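Local coordinates for nucleoporin NUP159 (Saccharomyces cerevisiae, PDB 1XIP), which serves as a nuclear pore complex component whose N-terminal beta-propeller tethers the helicase Dbp5 to the pore for mRNA export, at residues A[39-44]-A[129-134]; A[34-39]-A[87-92]. One frame throughout, in Å; residues are numbered along the deposited sequence.

Contact 1 of 2, residues A[39-44]-A[129-134]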
# COMPACT_ATOMS: atom_id res chain seq x y z
N SER A 39 3.46 -6.28 5.75
CA SER A 39 2.91 -5.11 5.14
C SER A 39 1.41 -5.21 5.34
O SER A 39 0.83 -6.29 5.22
CB SER A 39 3.30 -5.05 3.69
OG SER A 39 2.78 -6.15 3.01
N LEU A 40 0.78 -4.11 5.72
CA LEU A 40 -0.61 -4.18 6.13
C LEU A 40 -1.46 -3.45 5.13
O LEU A 40 -1.08 -2.37 4.68
CB LEU A 40 -0.81 -3.57 7.51
CG LEU A 40 0.09 -3.91 8.70
CD1 LEU A 40 -0.27 -2.97 9.86
CD2 LEU A 40 -0.14 -5.30 9.11
N GLN A 41 -2.60 -4.04 4.78
CA GLN A 41 -3.53 -3.44 3.85
C GLN A 41 -4.91 -3.59 4.41
O GLN A 41 -5.73 -4.38 3.90
CB GLN A 41 -3.42 -4.10 2.51
CG GLN A 41 -2.17 -3.68 1.78
CD GLN A 41 -1.96 -4.44 0.51
OE1 GLN A 41 -2.31 -3.95 -0.57
NE2 GLN A 41 -1.36 -5.63 0.62
N ASN A 42 -5.16 -2.83 5.47
CA ASN A 42 -6.26 -3.11 6.36
C ASN A 42 -7.49 -2.22 6.14
O ASN A 42 -8.30 -2.01 7.07
CB ASN A 42 -5.76 -3.03 7.79
CG ASN A 42 -4.95 -4.24 8.19
OD1 ASN A 42 -4.43 -4.97 7.36
ND2 ASN A 42 -4.82 -4.45 9.48
N LEU A 43 -7.64 -1.72 4.91
CA LEU A 43 -8.81 -0.95 4.53
C LEU A 43 -9.07 -1.09 3.05
O LEU A 43 -8.15 -0.92 2.24
CB LEU A 43 -8.63 0.53 4.88
CG LEU A 43 -9.68 1.46 4.29
CD1 LEU A 43 -10.90 1.51 5.22
CD2 LEU A 43 -9.14 2.84 4.08
N ASP A 44 -10.31 -1.38 2.70
CA ASP A 44 -10.72 -1.44 1.31
C ASP A 44 -12.11 -0.83 1.16
O ASP A 44 -12.87 -0.77 2.11
CB ASP A 44 -10.73 -2.87 0.78
CG ASP A 44 -10.75 -2.95 -0.75
OD1 ASP A 44 -10.45 -1.92 -1.41
OD2 ASP A 44 -11.03 -4.00 -1.38
N VAL A 129 3.16 -15.06 6.02
CA VAL A 129 3.12 -14.27 4.80
C VAL A 129 3.41 -12.80 5.09
O VAL A 129 3.02 -12.31 6.15
CB VAL A 129 1.76 -14.47 4.11
CG1 VAL A 129 1.48 -13.39 3.09
CG2 VAL A 129 1.71 -15.85 3.47
N PHE A 130 4.11 -12.13 4.18
CA PHE A 130 4.48 -10.71 4.32
C PHE A 130 3.54 -9.78 3.54
O PHE A 130 3.27 -8.65 3.96
CB PHE A 130 5.91 -10.46 3.80
CG PHE A 130 7.01 -10.99 4.68
CD1 PHE A 130 6.83 -11.12 6.07
CD2 PHE A 130 8.24 -11.34 4.11
CE1 PHE A 130 7.87 -11.61 6.89
CE2 PHE A 130 9.29 -11.83 4.91
CZ PHE A 130 9.10 -11.97 6.31
N GLN A 131 3.11 -10.24 2.36
CA GLN A 131 2.37 -9.40 1.43
C GLN A 131 1.42 -10.18 0.55
O GLN A 131 1.76 -11.26 0.08
CB GLN A 131 3.31 -8.59 0.55
CG GLN A 131 2.65 -7.31 -0.02
CD GLN A 131 3.51 -6.60 -1.02
OE1 GLN A 131 4.59 -6.14 -0.68
NE2 GLN A 131 3.05 -6.53 -2.26
N LEU A 132 0.24 -9.61 0.33
CA LEU A 132 -0.76 -10.18 -0.54
C LEU A 132 -1.26 -9.10 -1.44
O LEU A 132 -1.43 -7.95 -1.01
CB LEU A 132 -1.95 -10.68 0.27
CG LEU A 132 -1.80 -11.97 1.06
CD1 LEU A 132 -1.91 -11.68 2.53
CD2 LEU A 132 -2.88 -12.91 0.63
N LYS A 133 -1.50 -9.46 -2.70
CA LYS A 133 -2.19 -8.59 -3.63
C LYS A 133 -3.21 -9.40 -4.40
O LYS A 133 -2.93 -10.51 -4.88
CB LYS A 133 -1.21 -7.96 -4.62
CG LYS A 133 -0.99 -6.46 -4.46
CD LYS A 133 -2.21 -5.60 -4.89
CE LYS A 133 -2.22 -4.22 -4.14
NZ LYS A 133 -3.60 -3.61 -3.89
N ASN A 134 -4.40 -8.83 -4.51
CA ASN A 134 -5.42 -9.41 -5.34
C ASN A 134 -5.44 -8.75 -6.71
O ASN A 134 -5.41 -7.52 -6.81
CB ASN A 134 -6.77 -9.28 -4.67
CG ASN A 134 -7.90 -9.65 -5.59
OD1 ASN A 134 -8.86 -8.90 -5.73
ND2 ASN A 134 -7.79 -10.82 -6.23
O HOH W 1 -4.51 -5.11 -1.32
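S39 grips the carbonyl of F130 with two hydrogen bonds. Its backbone N gives one of 3.0 Å to F130 O, in the plane of the carbonyl. Its OG gives the second, 2.7 Å to F130 O, from a position tilted 22° from that plane. A chi1 of 62° places OG between the backbone N and the carbonyl carbon of S39, within reach of that oxygen.

Q41 makes the third direct bond. Its chi2 of 174° sets CD straight out from the backbone, and NE2 donates to L132 O at 2.8 Å, nearly along the C=O axis. The other amide atom, Q41 OE1, accepts from a water at 2.6 Å, and that water accepts from K133 NZ. The side chains of Q41 and K133 cross at about a right angle, with NZ 3.6 Å from OE1.

S39 OG also lies 3.2 Å from Q131 CG, while the amide NE2 of Q131 is hydrogen-bonded to F168 O. F130 stacks on F276.

F130 and Q131 form a classic beta bulge opposite the neighbouring strand 138-143. Near the centre of the beta-propeller, the contact thus joins the lead-in to one blade, at strand 43-46, to the first strand of the blade two further along the chain.

Contact 2 of 2, residues A[34-39]-A[87-92]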
# COMPACT_ATOMS: atom_id res chain seq x y z
N LYS A 34 1.99 -2.04 18.78
CA LYS A 34 2.30 -3.42 18.46
C LYS A 34 1.49 -3.89 17.23
O LYS A 34 0.34 -4.30 17.35
CB LYS A 34 2.05 -4.32 19.69
CG LYS A 34 2.67 -5.70 19.60
CD LYS A 34 2.22 -6.59 20.78
CE LYS A 34 3.19 -7.76 21.03
NZ LYS A 34 2.59 -8.81 21.92
N LEU A 35 2.11 -3.79 16.05
CA LEU A 35 1.47 -4.11 14.77
C LEU A 35 2.04 -5.42 14.25
O LEU A 35 3.19 -5.72 14.53
CB LEU A 35 1.81 -3.04 13.75
CG LEU A 35 1.26 -1.62 13.78
CD1 LEU A 35 -0.11 -1.60 13.18
CD2 LEU A 35 1.28 -0.95 15.16
N PRO A 36 1.26 -6.19 13.48
CA PRO A 36 1.79 -7.44 12.89
C PRO A 36 2.92 -7.12 11.93
O PRO A 36 2.75 -6.26 11.07
CB PRO A 36 0.58 -8.00 12.13
CG PRO A 36 -0.58 -7.36 12.75
CD PRO A 36 -0.15 -5.97 13.11
N PHE A 37 4.07 -7.79 12.09
CA PHE A 37 5.25 -7.51 11.28
C PHE A 37 5.07 -8.03 9.86
O PHE A 37 5.58 -9.08 9.49
CB PHE A 37 6.51 -8.10 11.93
CG PHE A 37 7.79 -7.52 11.39
CD1 PHE A 37 8.10 -6.17 11.56
CD2 PHE A 37 8.69 -8.32 10.69
CE1 PHE A 37 9.28 -5.63 11.04
CE2 PHE A 37 9.87 -7.78 10.17
CZ PHE A 37 10.15 -6.44 10.34
N ALA A 38 4.32 -7.26 9.07
CA ALA A 38 3.99 -7.59 7.69
C ALA A 38 3.55 -6.30 7.06
O ALA A 38 3.30 -5.30 7.76
CB ALA A 38 2.87 -8.59 7.63
N SER A 39 3.46 -6.28 5.75
CA SER A 39 2.91 -5.11 5.14
C SER A 39 1.41 -5.21 5.34
O SER A 39 0.83 -6.29 5.22
CB SER A 39 3.30 -5.05 3.69
OG SER A 39 2.78 -6.15 3.01
N ILE A 87 -10.44 -10.62 15.13
CA ILE A 87 -9.38 -11.41 14.51
C ILE A 87 -8.04 -10.71 14.78
O ILE A 87 -7.78 -9.63 14.25
CB ILE A 87 -9.59 -11.59 12.99
CG1 ILE A 87 -11.08 -11.74 12.66
CG2 ILE A 87 -8.80 -12.81 12.48
CD1 ILE A 87 -11.42 -11.65 11.18
N PRO A 88 -7.21 -11.34 15.61
CA PRO A 88 -5.92 -10.75 16.05
C PRO A 88 -4.94 -10.23 14.96
O PRO A 88 -4.54 -9.04 15.01
CB PRO A 88 -5.29 -11.90 16.85
CG PRO A 88 -6.46 -12.68 17.36
CD PRO A 88 -7.46 -12.64 16.24
N ASP A 89 -4.54 -11.07 14.03
CA ASP A 89 -3.36 -10.72 13.24
C ASP A 89 -3.64 -10.30 11.79
O ASP A 89 -3.00 -10.80 10.88
CB ASP A 89 -2.38 -11.91 13.25
CG ASP A 89 -0.93 -11.50 13.55
OD1 ASP A 89 -0.67 -10.92 14.65
OD2 ASP A 89 0.01 -11.75 12.75
N VAL A 90 -4.57 -9.39 11.55
CA VAL A 90 -4.91 -9.16 10.14
C VAL A 90 -4.04 -8.17 9.40
O VAL A 90 -3.69 -7.11 9.93
CB VAL A 90 -6.45 -9.03 9.81
CG1 VAL A 90 -7.29 -9.04 11.05
CG2 VAL A 90 -6.74 -7.83 8.91
N ILE A 91 -3.68 -8.55 8.17
CA ILE A 91 -2.73 -7.80 7.37
C ILE A 91 -3.30 -7.41 6.03
O ILE A 91 -2.71 -6.62 5.29
CB ILE A 91 -1.42 -8.61 7.21
CG1 ILE A 91 -1.67 -9.95 6.52
CG2 ILE A 91 -0.79 -8.87 8.57
CD1 ILE A 91 -0.46 -10.49 5.81
N PHE A 92 -4.48 -7.95 5.72
CA PHE A 92 -5.04 -7.85 4.38
C PHE A 92 -6.54 -8.01 4.38
O PHE A 92 -7.08 -8.95 4.92
CB PHE A 92 -4.42 -8.90 3.45
CG PHE A 92 -4.98 -8.87 2.06
CD1 PHE A 92 -4.42 -8.04 1.09
CD2 PHE A 92 -6.08 -9.65 1.72
CE1 PHE A 92 -4.93 -7.99 -0.21
CE2 PHE A 92 -6.59 -9.62 0.41
CZ PHE A 92 -6.01 -8.79 -0.55
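I91 lays its CG2 methyl against both P36 and A38, where an irregular segment of the beta-propeller meets strand 90-96 and the residues leading into it. This strand is an outermost one of a four-stranded antiparallel sheet.

Followed outward, I91 begins at CB, which lies 3.8 Å from S39 O. CB then branches. CG2, anti to the carbonyl carbon and beside the backbone N, carries the apolar contact. It meets A38 CB at 3.8 Å and P36 CB at 3.9 Å, so one methyl touches both residues. The other branch, CG1, is placed between the backbone N and the carbonyl carbon (chi1 60°). Its end, I91 CD1, comes to 3.8 Å from L132 CD1 of strand 129-134.

P36 has a second neighbour in D89. The two side chains pass one another heading opposite ways. The carboxylate lies against the proline ring, with OD1 4.0 Å from P36 CG. D89 OD2 also forms a long, weak ion pair with R105 NE.

The segment 34-39 bends at F37, the centre of an inverse gamma turn closed by a weak bond from A38 N to P36 O. P36 and A38 point their CB atoms toward 87-92, while F37 turns away and meets F276 edge-to-face. I91 and F92 form a classic beta bulge opposite S103. At the D89 end of the contact, OD2 comes to 3.8 Å from P36 CB.

From the N terminus, the chain leaves strand 18-26 and enters 34-39, then 39-44, which leads into strand 43-46. Contact 2 closes the loop back from 87-92, after the sheet that runs from 43-46 to 83-86. Contact 1 closes a longer loop from 129-134, after the next sheet, 90-96 to 119-124. The segments alternate along the chain, so the two loops cross. They share S39, whose N bonds F130 O and whose O lies against I91. Q41 N lies 2.6 Å from I91 O and N42 ND2 lies 2.9 Å from V90 O, both probable hydrogen bonds. Residues 34-44 are thus tied to the first strands of two successive propeller sheets.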